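Local coordinates for protein separin (Saccharomyces cerevisiae, PDB 5U1T) that cleaves the cohesin subunit MCD1/SCC1 as a caspase-like cysteine protease at the onset of anaphase, allowing chromosomes to segregate, at residues 155-160 with 194-199; 163-168 with 198-203; 909-912 with 916-919; 1427-1432 with 1536-1541; 1541-1546 with 1569-1574. All blocks are in the same frame, centred on the assembly; numbering follows the deposited sequence.

How the contacts relate
The five contacts run from the amino-terminal helices to the protease fold near the carboxyl terminus. Contacts 1 and 2 lie side by side, their centres 9 Å apart, and share helix 190-203; Asp160 and Tyr200 touch between them. Contact 3 comes next along the chain, a local closure between helix 905-912 and the loop after it, with its centre 94 Å from that of contact 1. Contacts 4 and 5 follow in the caspase-like part, 11 Å apart, with helix 1534-1548 and Ser1541 in common. About 130 Å separates the centres of contacts 1 and 4, on opposite sides of the chain's centre, so each pair packs helices within its own domain, helical or catalytic.

Contact 1 of 5, residues 155-160 with 194-199; sequences ELFSHD and GLKFLQ
In the amino-terminal helical domain, the end of helix 146-158 and the turn behind it are joined to helix 190-203 by one buried lysine. Lys196 NZ forms a salt bridge with Asp160 OD2, modelled at 2.4 Å, a length too short to be trusted in detail at this resolution. The same ammonium gives a weak hydrogen bond to Phe157 O at 3.3 Å and a firmer one to Gln199 OE1 at 3.0 Å, the donor lying 16° out of the amide carbonyl plane. It thus meets a charge, a backbone carbonyl and an amide oxygen. A chi1 of -178° sets Lys196 CG opposite the backbone nitrogen, obliquely beside Phe157 CD1 at 4.2 Å; bends at chi2 and chi3 curl the outer chain and carry NZ to its three oxygens. Replacing this lysine with a methionine would probably leave the buried Asp160 carboxylate without its countercharge. Beyond the bridge, Phe157 packs on helices 129-142 and 172-185, while Lys196 and Gln199 rest against helix 236-250.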
# COMPACT_ATOMS: atom_id res chain seq x y z
N GLU A 155 65.74 25.35 -11.11
CA GLU A 155 64.32 25.32 -11.50
C GLU A 155 63.38 25.46 -10.29
O GLU A 155 62.43 26.24 -10.30
CB GLU A 155 64.01 24.02 -12.27
CG GLU A 155 62.54 23.59 -12.27
CD GLU A 155 61.64 24.46 -13.15
OE1 GLU A 155 60.40 24.23 -13.15
OE2 GLU A 155 62.16 25.37 -13.85
N LEU A 156 63.69 24.68 -9.25
CA LEU A 156 63.08 24.80 -7.94
C LEU A 156 63.01 26.24 -7.46
O LEU A 156 61.93 26.79 -7.25
CB LEU A 156 63.87 23.97 -6.93
CG LEU A 156 63.48 24.13 -5.47
CD1 LEU A 156 62.11 23.54 -5.34
CD2 LEU A 156 64.48 23.43 -4.56
N PHE A 157 64.17 26.85 -7.29
CA PHE A 157 64.24 28.16 -6.68
C PHE A 157 63.79 29.25 -7.64
O PHE A 157 63.26 30.26 -7.21
CB PHE A 157 65.64 28.41 -6.14
CG PHE A 157 65.88 27.79 -4.79
CD1 PHE A 157 65.31 28.34 -3.64
CD2 PHE A 157 66.66 26.66 -4.65
CE1 PHE A 157 65.53 27.77 -2.38
CE2 PHE A 157 66.88 26.09 -3.40
CZ PHE A 157 66.32 26.65 -2.27
N SER A 158 63.95 29.01 -8.94
CA SER A 158 63.37 29.89 -9.96
C SER A 158 61.88 30.09 -9.68
O SER A 158 61.40 31.22 -9.62
CB SER A 158 63.57 29.33 -11.37
OG SER A 158 62.98 30.15 -12.38
N HIS A 159 61.16 28.99 -9.49
CA HIS A 159 59.73 29.03 -9.18
C HIS A 159 59.46 28.71 -7.72
O HIS A 159 58.55 27.95 -7.41
CB HIS A 159 58.96 28.06 -10.06
CG HIS A 159 59.08 28.35 -11.51
ND1 HIS A 159 59.92 27.65 -12.35
CD2 HIS A 159 58.47 29.28 -12.29
CE1 HIS A 159 59.82 28.13 -13.57
NE2 HIS A 159 58.94 29.12 -13.56
N ASP A 160 60.26 29.31 -6.83
CA ASP A 160 60.09 29.17 -5.38
C ASP A 160 58.68 29.50 -4.88
O ASP A 160 58.22 28.92 -3.90
CB ASP A 160 61.10 30.06 -4.66
CG ASP A 160 61.04 31.50 -5.11
OD1 ASP A 160 60.08 31.87 -5.84
OD2 ASP A 160 61.94 32.27 -4.73
N GLY A 194 73.36 33.75 -4.84
CA GLY A 194 73.50 35.05 -4.21
C GLY A 194 72.24 35.90 -4.27
O GLY A 194 71.72 36.33 -3.24
N LEU A 195 71.74 36.13 -5.47
CA LEU A 195 70.52 36.90 -5.68
C LEU A 195 69.35 36.37 -4.84
O LEU A 195 68.63 37.14 -4.19
CB LEU A 195 70.13 36.89 -7.16
CG LEU A 195 70.96 37.72 -8.14
CD1 LEU A 195 70.79 37.23 -9.56
CD2 LEU A 195 70.55 39.18 -8.05
N LYS A 196 69.17 35.05 -4.85
CA LYS A 196 68.08 34.42 -4.11
C LYS A 196 68.25 34.59 -2.60
O LYS A 196 67.28 34.86 -1.89
CB LYS A 196 67.97 32.93 -4.46
CG LYS A 196 66.82 32.21 -3.75
CD LYS A 196 65.49 32.82 -4.10
CE LYS A 196 65.17 32.69 -5.58
NZ LYS A 196 63.81 33.21 -5.92
N PHE A 197 69.49 34.42 -2.13
CA PHE A 197 69.81 34.50 -0.70
C PHE A 197 69.59 35.90 -0.14
O PHE A 197 69.07 36.05 0.98
CB PHE A 197 71.26 34.08 -0.46
CG PHE A 197 71.81 34.52 0.88
CD1 PHE A 197 71.53 33.80 2.03
CD2 PHE A 197 72.61 35.65 0.98
CE1 PHE A 197 72.04 34.21 3.26
CE2 PHE A 197 73.12 36.05 2.20
CZ PHE A 197 72.84 35.33 3.34
N LEU A 198 70.00 36.92 -0.89
CA LEU A 198 69.74 38.30 -0.50
C LEU A 198 68.24 38.53 -0.45
O LEU A 198 67.71 39.08 0.53
CB LEU A 198 70.41 39.30 -1.45
CG LEU A 198 71.95 39.27 -1.47
CD1 LEU A 198 72.53 40.37 -2.36
CD2 LEU A 198 72.50 39.36 -0.06
N GLN A 199 67.55 38.10 -1.50
CA GLN A 199 66.10 38.23 -1.58
C GLN A 199 65.42 37.63 -0.34
O GLN A 199 64.58 38.27 0.27
CB GLN A 199 65.57 37.57 -2.85
CG GLN A 199 64.05 37.45 -2.92
CD GLN A 199 63.60 36.33 -3.84
OE1 GLN A 199 64.36 35.86 -4.69
NE2 GLN A 199 62.36 35.89 -3.67

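Contact 2 of 5, residues 163-168 with 198-203; sequences YLLKDP and LQYIKQ
Leu165 points its two methyl groups at different parts of helix 190-203, and the interface is best read from that fork. CD2 lies 4.0 Å from Tyr200 OH, whereas CD1 comes 4.1 Å from Tyr200 CE1, meeting the ring obliquely. The leucine therefore follows the outer end of the tyrosine, from the hydroxyl back to CE1, the ring carbon ortho to it. CD1 also reaches Gln203 NE2 at 3.8 Å; the two side chains approach from opposite directions, in van der Waals contact. The chi1 of Gln203 (-162°) swings CG away from the amide nitrogen and carries the extended chain out toward the loop. Its amide is further fixed by Gln199, one helical turn earlier: Gln199 NE2 donates to Gln203 OE1 at 3.0 Å, with an N-H...O angle of 154° and the donor in the carbonyl plane on a lone pair. Tyr200 is held too, its hydroxyl hydrogen-bonded to Asp160 OD2 and its ring meeting that of Phe204. On the loop side, a weak bond from Lys166 N to Leu164 O, 2.9 Å long, closes an inverse gamma turn with Leu165 at its centre. An apolar residue at the apex of such a turn, resting on polar and aromatic side chains of a nearby helix, is one of the ways this loop between helices 160-163 and 172-185 joins the all-helical packing of the amino-terminal domain.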
# COMPACT_ATOMS: atom_id res chain seq x y z
N TYR A 163 56.91 26.06 -5.63
CA TYR A 163 57.38 24.83 -5.02
C TYR A 163 57.66 24.95 -3.52
O TYR A 163 57.72 23.94 -2.83
CB TYR A 163 58.63 24.32 -5.73
CG TYR A 163 58.41 24.07 -7.20
CD1 TYR A 163 57.42 23.20 -7.64
CD2 TYR A 163 59.21 24.71 -8.15
CE1 TYR A 163 57.21 22.97 -9.00
CE2 TYR A 163 59.02 24.50 -9.50
CZ TYR A 163 58.02 23.63 -9.92
OH TYR A 163 57.84 23.44 -11.26
N LEU A 164 57.82 26.17 -3.03
CA LEU A 164 58.35 26.35 -1.67
C LEU A 164 57.57 27.32 -0.81
O LEU A 164 57.18 27.00 0.32
CB LEU A 164 59.79 26.83 -1.75
CG LEU A 164 60.90 25.82 -1.50
CD1 LEU A 164 60.87 25.35 -0.07
CD2 LEU A 164 60.75 24.64 -2.41
N LEU A 165 57.35 28.52 -1.33
CA LEU A 165 56.86 29.65 -0.55
C LEU A 165 55.35 29.66 -0.47
O LEU A 165 54.70 30.61 -0.89
CB LEU A 165 57.38 30.97 -1.13
CG LEU A 165 58.88 31.02 -1.40
CD1 LEU A 165 59.28 32.35 -2.01
CD2 LEU A 165 59.68 30.76 -0.13
N LYS A 166 54.80 28.57 0.07
CA LYS A 166 53.38 28.40 0.27
C LYS A 166 53.14 27.94 1.69
O LYS A 166 52.13 28.29 2.29
CB LYS A 166 52.80 27.38 -0.71
CG LYS A 166 52.52 27.90 -2.09
CD LYS A 166 51.53 26.97 -2.76
CE LYS A 166 51.05 27.54 -4.07
NZ LYS A 166 51.69 26.82 -5.19
N ASP A 167 54.06 27.11 2.20
CA ASP A 167 54.00 26.68 3.59
C ASP A 167 54.05 27.94 4.45
O ASP A 167 55.09 28.61 4.50
CB ASP A 167 55.14 25.71 3.93
CG ASP A 167 55.16 25.32 5.41
OD1 ASP A 167 54.11 25.48 6.09
OD2 ASP A 167 56.22 24.85 5.90
N PRO A 168 52.93 28.28 5.10
CA PRO A 168 52.85 29.52 5.86
C PRO A 168 53.79 29.48 7.04
O PRO A 168 54.15 30.53 7.57
CB PRO A 168 51.40 29.57 6.33
CG PRO A 168 50.68 28.57 5.49
CD PRO A 168 51.68 27.50 5.20
N LEU A 198 70.00 36.92 -0.89
CA LEU A 198 69.74 38.30 -0.50
C LEU A 198 68.24 38.53 -0.45
O LEU A 198 67.71 39.08 0.53
CB LEU A 198 70.41 39.30 -1.45
CG LEU A 198 71.95 39.27 -1.47
CD1 LEU A 198 72.53 40.37 -2.36
CD2 LEU A 198 72.50 39.36 -0.06
N GLN A 199 67.55 38.10 -1.50
CA GLN A 199 66.10 38.23 -1.58
C GLN A 199 65.42 37.63 -0.34
O GLN A 199 64.58 38.27 0.27
CB GLN A 199 65.57 37.57 -2.85
CG GLN A 199 64.05 37.45 -2.92
CD GLN A 199 63.60 36.33 -3.84
OE1 GLN A 199 64.36 35.86 -4.69
NE2 GLN A 199 62.36 35.89 -3.67
N TYR A 200 65.81 36.41 0.04
CA TYR A 200 65.15 35.73 1.15
C TYR A 200 65.36 36.47 2.46
O TYR A 200 64.41 36.69 3.22
CB TYR A 200 65.64 34.27 1.29
CG TYR A 200 64.95 33.28 0.36
CD1 TYR A 200 63.95 33.69 -0.51
CD2 TYR A 200 65.31 31.94 0.36
CE1 TYR A 200 63.33 32.79 -1.36
CE2 TYR A 200 64.69 31.03 -0.49
CZ TYR A 200 63.71 31.47 -1.35
OH TYR A 200 63.09 30.58 -2.19
N ILE A 201 66.60 36.87 2.71
CA ILE A 201 66.96 37.58 3.93
C ILE A 201 66.18 38.91 4.10
O ILE A 201 65.82 39.29 5.21
CB ILE A 201 68.48 37.83 3.97
CG1 ILE A 201 69.18 36.56 4.46
CG2 ILE A 201 68.82 39.01 4.86
CD1 ILE A 201 70.47 36.80 5.17
N LYS A 202 65.91 39.59 2.99
CA LYS A 202 65.02 40.74 3.00
C LYS A 202 63.59 40.28 3.22
O LYS A 202 62.87 40.82 4.06
CB LYS A 202 65.12 41.54 1.70
CG LYS A 202 64.29 42.83 1.67
CD LYS A 202 65.19 44.06 1.63
CE LYS A 202 64.38 45.35 1.64
NZ LYS A 202 65.23 46.57 1.80
N GLN A 203 63.19 39.26 2.47
CA GLN A 203 61.82 38.77 2.46
C GLN A 203 61.36 38.27 3.81
O GLN A 203 60.18 38.41 4.17
CB GLN A 203 61.69 37.65 1.44
CG GLN A 203 60.27 37.34 1.01
CD GLN A 203 60.27 36.64 -0.32
OE1 GLN A 203 61.25 36.75 -1.07
NE2 GLN A 203 59.20 35.91 -0.63

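Contact 3 of 5, residues 909-912 with 916-919; sequences WKLH and DIDD
Beside the Leu911-Ile917 contact, the imidazole of His912 turns its edge to one face of the Trp909 indole. His912 ND1 sits 3.9 Å above that face, offset toward the rim, and the indole's CE3 lies in the imidazole plane, at its edge. The contact with residues 916-919 itself is made by aliphatic groups. Leu911 CD2 meets Ile917 CD1 and Ile917 CG2, each at 3.9 Å, the two side chains crossing at about a right angle. Ile917 CG2 also touches Lys910 CB at 4.1 Å; with CG2 anti to the carbonyl carbon, that branch lies between the lysine stem and the leucine. Asp916 turns away, its carboxylate bound by Asn937 and Arg934 of helix 927-946, while Ile917 N is hydrogen-bonded to Asn930. No hydrogen bond crosses between the two segments. Their cohesion is therefore apolar, consistent with burial of the Leu911 and Ile917 methyls, whereas the polar grip on the loop comes from the following helix.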
# COMPACT_ATOMS: atom_id res chain seq x y z
N TRP A 909 -13.85 3.40 19.91
CA TRP A 909 -13.97 2.09 20.54
C TRP A 909 -15.21 1.98 21.41
O TRP A 909 -15.74 0.88 21.61
CB TRP A 909 -12.71 1.76 21.35
CG TRP A 909 -11.70 1.07 20.48
CD1 TRP A 909 -10.53 1.59 20.00
CD2 TRP A 909 -11.81 -0.25 19.93
NE1 TRP A 909 -9.91 0.67 19.20
CE2 TRP A 909 -10.67 -0.47 19.14
CE3 TRP A 909 -12.77 -1.26 20.03
CZ2 TRP A 909 -10.45 -1.67 18.45
CZ3 TRP A 909 -12.55 -2.46 19.35
CH2 TRP A 909 -11.40 -2.65 18.57
N LYS A 910 -15.70 3.10 21.93
CA LYS A 910 -16.94 3.07 22.70
C LYS A 910 -18.08 2.70 21.75
O LYS A 910 -18.84 1.77 22.01
CB LYS A 910 -17.19 4.40 23.40
CG LYS A 910 -16.48 4.47 24.73
CD LYS A 910 -16.44 5.87 25.32
CE LYS A 910 -15.56 5.86 26.58
NZ LYS A 910 -15.52 7.14 27.38
N LEU A 911 -18.15 3.39 20.61
CA LEU A 911 -19.05 3.03 19.53
C LEU A 911 -18.94 1.56 19.07
O LEU A 911 -19.96 0.96 18.76
CB LEU A 911 -18.85 3.94 18.32
CG LEU A 911 -18.96 5.44 18.55
CD1 LEU A 911 -19.10 6.20 17.25
CD2 LEU A 911 -20.11 5.74 19.47
N HIS A 912 -17.75 0.97 19.02
CA HIS A 912 -17.68 -0.44 18.61
C HIS A 912 -18.20 -1.37 19.70
O HIS A 912 -18.58 -2.51 19.43
CB HIS A 912 -16.25 -0.87 18.24
CG HIS A 912 -15.77 -0.30 16.95
ND1 HIS A 912 -14.45 0.02 16.73
CD2 HIS A 912 -16.43 0.04 15.82
CE1 HIS A 912 -14.31 0.52 15.51
NE2 HIS A 912 -15.50 0.54 14.94
N ASP A 916 -23.39 4.56 23.06
CA ASP A 916 -23.58 5.76 22.27
C ASP A 916 -23.02 6.89 23.10
O ASP A 916 -23.07 6.85 24.31
CB ASP A 916 -25.05 6.02 21.92
CG ASP A 916 -25.93 6.27 23.15
OD1 ASP A 916 -26.07 7.44 23.56
OD2 ASP A 916 -26.48 5.28 23.69
N ILE A 917 -22.45 7.88 22.44
CA ILE A 917 -21.74 8.90 23.16
C ILE A 917 -22.49 10.20 23.03
O ILE A 917 -23.50 10.29 22.33
CB ILE A 917 -20.28 9.08 22.64
CG1 ILE A 917 -20.25 9.62 21.20
CG2 ILE A 917 -19.50 7.76 22.74
CD1 ILE A 917 -18.94 9.29 20.45
N ASP A 918 -21.98 11.19 23.74
CA ASP A 918 -22.51 12.53 23.70
C ASP A 918 -22.38 13.05 22.27
O ASP A 918 -21.32 12.99 21.69
CB ASP A 918 -21.75 13.39 24.69
CG ASP A 918 -22.29 14.79 24.80
OD1 ASP A 918 -23.12 15.21 23.96
OD2 ASP A 918 -21.87 15.48 25.75
N ASP A 919 -23.48 13.54 21.71
CA ASP A 919 -23.51 14.00 20.32
C ASP A 919 -22.50 15.12 20.07
O ASP A 919 -21.87 15.18 19.01
CB ASP A 919 -24.93 14.48 19.95
CG ASP A 919 -25.91 13.32 19.79
OD1 ASP A 919 -25.47 12.15 19.77
OD2 ASP A 919 -27.14 13.59 19.65

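Contact 4 of 5, residues 1427-1432 with 1536-1541; sequences SKFKGM and DIDKFS
Phe1429 and Asp1538 meet where helices 1423-1436 and 1534-1548 of the caspase-like protease fold pack nearly parallel, the axes of segments 1427-1432 and 1536-1541 approaching to 11.4 Å at 22°. The carboxylate stands at the edge of the phenyl ring: Asp1538 CG is 3.8 Å from Phe1429 CE2, with the carboxylate and ring planes 82° apart, so that the positively polarised C-H rim would probably favour the acid. Phe1429 CZ continues onto the next turn of helix 1534-1548, reaching Ser1541 CB at 3.8 Å. Alongside the ring, the extended chain of Lys1428 lays CD 4.0 Å from Asp1538 CB, while NZ and OD2 stay 4.5 Å apart, beyond a salt bridge. With an alanine in place of Phe1429, a gap is likely to open between the helices, and Asp1538 and Ser1541 would lose their aromatic neighbour. Farther out, Thr1425 on helix 1423-1436 hydrogen-bonds Asp1538 OD2, steadying the carboxylate. The side chain of Cys1497, the active-site residue inferred by similarity, is about 10 Å from that of Asp1538. Ser1541 is secured within its own helix: with OG beside the backbone nitrogen (chi1 -60°), it donates to Ile1537 O at 3.1 Å from above the carbonyl plane.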
# COMPACT_ATOMS: atom_id res chain seq x y z
N SER A 1427 -36.01 -44.01 -17.72
CA SER A 1427 -36.96 -45.03 -18.20
C SER A 1427 -38.40 -44.57 -18.11
O SER A 1427 -39.18 -44.77 -19.05
CB SER A 1427 -36.81 -46.34 -17.42
OG SER A 1427 -35.48 -46.80 -17.40
N LYS A 1428 -38.75 -43.95 -16.99
CA LYS A 1428 -40.14 -43.55 -16.75
C LYS A 1428 -40.60 -42.44 -17.68
O LYS A 1428 -41.72 -42.49 -18.18
CB LYS A 1428 -40.33 -43.10 -15.30
CG LYS A 1428 -40.18 -44.22 -14.29
CD LYS A 1428 -40.36 -43.73 -12.87
CE LYS A 1428 -40.22 -44.89 -11.88
NZ LYS A 1428 -40.37 -44.42 -10.47
N PHE A 1429 -39.76 -41.45 -17.92
CA PHE A 1429 -40.21 -40.26 -18.62
C PHE A 1429 -39.81 -40.20 -20.09
O PHE A 1429 -40.32 -39.36 -20.84
CB PHE A 1429 -39.70 -39.02 -17.89
CG PHE A 1429 -40.34 -38.81 -16.56
CD1 PHE A 1429 -41.59 -38.21 -16.47
CD2 PHE A 1429 -39.72 -39.24 -15.40
CE1 PHE A 1429 -42.20 -38.03 -15.24
CE2 PHE A 1429 -40.33 -39.06 -14.16
CZ PHE A 1429 -41.57 -38.45 -14.08
N LYS A 1430 -38.91 -41.11 -20.49
CA LYS A 1430 -38.46 -41.23 -21.88
C LYS A 1430 -39.65 -41.14 -22.82
O LYS A 1430 -39.65 -40.36 -23.76
CB LYS A 1430 -37.70 -42.55 -22.07
CG LYS A 1430 -36.93 -42.67 -23.38
CD LYS A 1430 -35.98 -43.89 -23.40
CE LYS A 1430 -34.91 -43.80 -22.30
NZ LYS A 1430 -33.64 -44.51 -22.67
N GLY A 1431 -40.68 -41.92 -22.50
CA GLY A 1431 -41.90 -42.00 -23.28
C GLY A 1431 -42.60 -40.69 -23.59
O GLY A 1431 -42.61 -40.27 -24.75
N MET A 1432 -43.18 -40.05 -22.58
CA MET A 1432 -43.96 -38.82 -22.78
C MET A 1432 -43.15 -37.65 -23.36
O MET A 1432 -43.65 -36.90 -24.20
CB MET A 1432 -44.62 -38.39 -21.46
CG MET A 1432 -45.17 -36.97 -21.47
SD MET A 1432 -45.68 -36.41 -19.84
CE MET A 1432 -47.26 -37.24 -19.70
N ASP A 1536 -39.77 -42.21 -5.39
CA ASP A 1536 -40.83 -41.43 -4.76
C ASP A 1536 -41.08 -40.09 -5.45
O ASP A 1536 -42.23 -39.68 -5.64
CB ASP A 1536 -40.50 -41.19 -3.29
CG ASP A 1536 -41.40 -41.94 -2.37
OD1 ASP A 1536 -42.18 -42.79 -2.85
OD2 ASP A 1536 -41.32 -41.67 -1.15
N ILE A 1537 -40.00 -39.41 -5.81
CA ILE A 1537 -40.12 -38.08 -6.38
C ILE A 1537 -40.71 -38.18 -7.78
O ILE A 1537 -41.50 -37.32 -8.19
CB ILE A 1537 -38.76 -37.32 -6.40
CG1 ILE A 1537 -38.95 -35.86 -6.82
CG2 ILE A 1537 -37.75 -38.03 -7.30
CD1 ILE A 1537 -39.86 -35.08 -5.91
N ASP A 1538 -40.34 -39.24 -8.49
CA ASP A 1538 -40.85 -39.48 -9.83
C ASP A 1538 -42.31 -39.89 -9.80
O ASP A 1538 -43.05 -39.58 -10.73
CB ASP A 1538 -40.02 -40.54 -10.54
CG ASP A 1538 -38.65 -40.02 -10.93
OD1 ASP A 1538 -38.45 -38.78 -10.87
OD2 ASP A 1538 -37.79 -40.86 -11.29
N LYS A 1539 -42.73 -40.59 -8.74
CA LYS A 1539 -44.15 -40.80 -8.47
C LYS A 1539 -44.83 -39.43 -8.43
O LYS A 1539 -45.82 -39.20 -9.12
CB LYS A 1539 -44.39 -41.56 -7.15
CG LYS A 1539 -44.33 -43.09 -7.21
CD LYS A 1539 -45.10 -43.71 -6.02
CE LYS A 1539 -45.31 -45.22 -6.15
NZ LYS A 1539 -44.03 -46.00 -6.08
N PHE A 1540 -44.27 -38.52 -7.63
CA PHE A 1540 -44.82 -37.18 -7.47
C PHE A 1540 -44.85 -36.42 -8.79
O PHE A 1540 -45.85 -35.80 -9.14
CB PHE A 1540 -44.03 -36.40 -6.41
CG PHE A 1540 -44.36 -34.93 -6.35
CD1 PHE A 1540 -45.47 -34.48 -5.67
CD2 PHE A 1540 -43.56 -34.00 -6.99
CE1 PHE A 1540 -45.78 -33.13 -5.63
CE2 PHE A 1540 -43.86 -32.66 -6.96
CZ PHE A 1540 -44.97 -32.22 -6.28
N SER A 1541 -43.75 -36.44 -9.52
CA SER A 1541 -43.67 -35.75 -10.81
C SER A 1541 -44.72 -36.25 -11.79
O SER A 1541 -45.43 -35.45 -12.42
CB SER A 1541 -42.29 -35.90 -11.42
OG SER A 1541 -41.31 -35.36 -10.56

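Contact 5 of 5, residues 1541-1546 with 1569-1574; sequences SEELFE and SKSRGV
Ser1571 OG, hydrogen-bonded to the backbone carbonyl of Ala1567 one turn earlier in its own helix, is also the atom that rests on Glu1543. It lies 3.2 Å from Glu1543 CG and 3.6 Å from Leu1544 N, with no hydrogen bond between the segments. The hydroxyl thus spends its bond inside helix 1564-1571 and meets the neighbouring helix by packing. Ser1571 CB adds to this at 3.7 Å from Glu1543 CG. On the same glutamate, Val1574 CG1 approaches CG at 3.9 Å, so the aliphatic stem is touched by two residues three positions apart. Setting CG anti to the backbone nitrogen (chi1 -176°) brings the stem over Ser1571, and a bend at chi2 (66°) carries the carboxylate away from it, so the stem and not the acid makes the contact. The backbones come close here, with the CA atoms of Glu1543 and Ser1571 5.8 Å apart. Leu1544 extends the interface to Ala1567 and Val1568, and Phe1540 also touches Ser1571; helix 1534-1548 is thereby packed against helix 1564-1571, while its Ser1541 and Phe1545 touch Leu1495 in a loop.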
# COMPACT_ATOMS: atom_id res chain seq x y z
N SER A 1541 -43.75 -36.44 -9.52
CA SER A 1541 -43.67 -35.75 -10.81
C SER A 1541 -44.72 -36.25 -11.79
O SER A 1541 -45.43 -35.45 -12.42
CB SER A 1541 -42.29 -35.90 -11.42
OG SER A 1541 -41.31 -35.36 -10.56
N GLU A 1542 -44.81 -37.57 -11.93
CA GLU A 1542 -45.79 -38.21 -12.80
C GLU A 1542 -47.18 -37.69 -12.46
O GLU A 1542 -47.94 -37.28 -13.33
CB GLU A 1542 -45.72 -39.74 -12.64
CG GLU A 1542 -46.45 -40.57 -13.70
CD GLU A 1542 -46.84 -41.95 -13.17
OE1 GLU A 1542 -46.34 -42.33 -12.09
OE2 GLU A 1542 -47.67 -42.64 -13.81
N GLU A 1543 -47.49 -37.68 -11.16
CA GLU A 1543 -48.78 -37.22 -10.69
C GLU A 1543 -49.01 -35.73 -10.94
O GLU A 1543 -50.12 -35.31 -11.27
CB GLU A 1543 -48.92 -37.54 -9.20
CG GLU A 1543 -50.27 -37.19 -8.62
CD GLU A 1543 -51.41 -38.03 -9.19
OE1 GLU A 1543 -51.14 -39.04 -9.88
OE2 GLU A 1543 -52.58 -37.68 -8.93
N LEU A 1544 -47.94 -34.95 -10.79
CA LEU A 1544 -47.99 -33.51 -10.96
C LEU A 1544 -48.38 -33.15 -12.39
O LEU A 1544 -49.28 -32.33 -12.62
CB LEU A 1544 -46.63 -32.90 -10.60
CG LEU A 1544 -46.47 -31.41 -10.35
CD1 LEU A 1544 -46.09 -30.68 -11.61
CD2 LEU A 1544 -47.72 -30.82 -9.74
N PHE A 1545 -47.70 -33.78 -13.35
CA PHE A 1545 -47.97 -33.59 -14.78
C PHE A 1545 -49.40 -33.99 -15.15
O PHE A 1545 -50.08 -33.27 -15.89
CB PHE A 1545 -46.99 -34.42 -15.62
CG PHE A 1545 -45.54 -34.06 -15.42
CD1 PHE A 1545 -45.16 -32.78 -15.07
CD2 PHE A 1545 -44.56 -35.01 -15.62
CE1 PHE A 1545 -43.83 -32.46 -14.90
CE2 PHE A 1545 -43.22 -34.69 -15.45
CZ PHE A 1545 -42.86 -33.42 -15.09
N GLU A 1546 -49.84 -35.15 -14.67
CA GLU A 1546 -51.15 -35.65 -15.04
C GLU A 1546 -52.26 -34.75 -14.52
O GLU A 1546 -53.20 -34.44 -15.25
CB GLU A 1546 -51.34 -37.08 -14.54
CG GLU A 1546 -52.12 -37.95 -15.52
CD GLU A 1546 -53.62 -37.63 -15.55
OE1 GLU A 1546 -54.14 -37.03 -14.57
OE2 GLU A 1546 -54.28 -38.00 -16.56
N SER A 1569 -50.30 -29.79 -4.18
CA SER A 1569 -50.80 -30.24 -2.88
C SER A 1569 -51.61 -31.53 -2.96
O SER A 1569 -51.68 -32.30 -1.99
CB SER A 1569 -51.63 -29.14 -2.22
OG SER A 1569 -52.75 -28.82 -3.01
N LYS A 1570 -52.23 -31.77 -4.11
CA LYS A 1570 -52.95 -33.01 -4.32
C LYS A 1570 -51.97 -34.15 -4.66
O LYS A 1570 -52.31 -35.31 -4.53
CB LYS A 1570 -54.01 -32.84 -5.43
CG LYS A 1570 -55.37 -33.52 -5.15
CD LYS A 1570 -55.97 -33.14 -3.78
CE LYS A 1570 -57.45 -33.57 -3.64
NZ LYS A 1570 -57.69 -34.95 -4.17
N SER A 1571 -50.75 -33.81 -5.06
CA SER A 1571 -49.78 -34.82 -5.50
C SER A 1571 -48.76 -35.24 -4.44
O SER A 1571 -48.02 -36.20 -4.65
CB SER A 1571 -49.01 -34.33 -6.73
OG SER A 1571 -49.86 -34.14 -7.84
N ARG A 1572 -48.69 -34.52 -3.32
CA ARG A 1572 -47.75 -34.87 -2.27
C ARG A 1572 -47.98 -36.31 -1.78
O ARG A 1572 -47.03 -37.09 -1.65
CB ARG A 1572 -47.84 -33.88 -1.10
CG ARG A 1572 -47.52 -32.44 -1.48
CD ARG A 1572 -47.31 -31.54 -0.28
NE ARG A 1572 -46.10 -30.74 -0.46
CZ ARG A 1572 -46.08 -29.46 -0.84
NH1 ARG A 1572 -47.22 -28.81 -1.05
NH2 ARG A 1572 -44.94 -28.84 -0.99
N GLY A 1573 -49.25 -36.66 -1.56
CA GLY A 1573 -49.61 -37.93 -0.99
C GLY A 1573 -49.13 -39.20 -1.68
O GLY A 1573 -49.09 -40.25 -1.04
N VAL A 1574 -48.77 -39.13 -2.96
CA VAL A 1574 -48.33 -40.33 -3.67
C VAL A 1574 -46.99 -40.85 -3.16
O VAL A 1574 -46.67 -42.02 -3.33
CB VAL A 1574 -48.23 -40.11 -5.20
CG1 VAL A 1574 -49.59 -39.78 -5.78
CG2 VAL A 1574 -47.23 -39.02 -5.52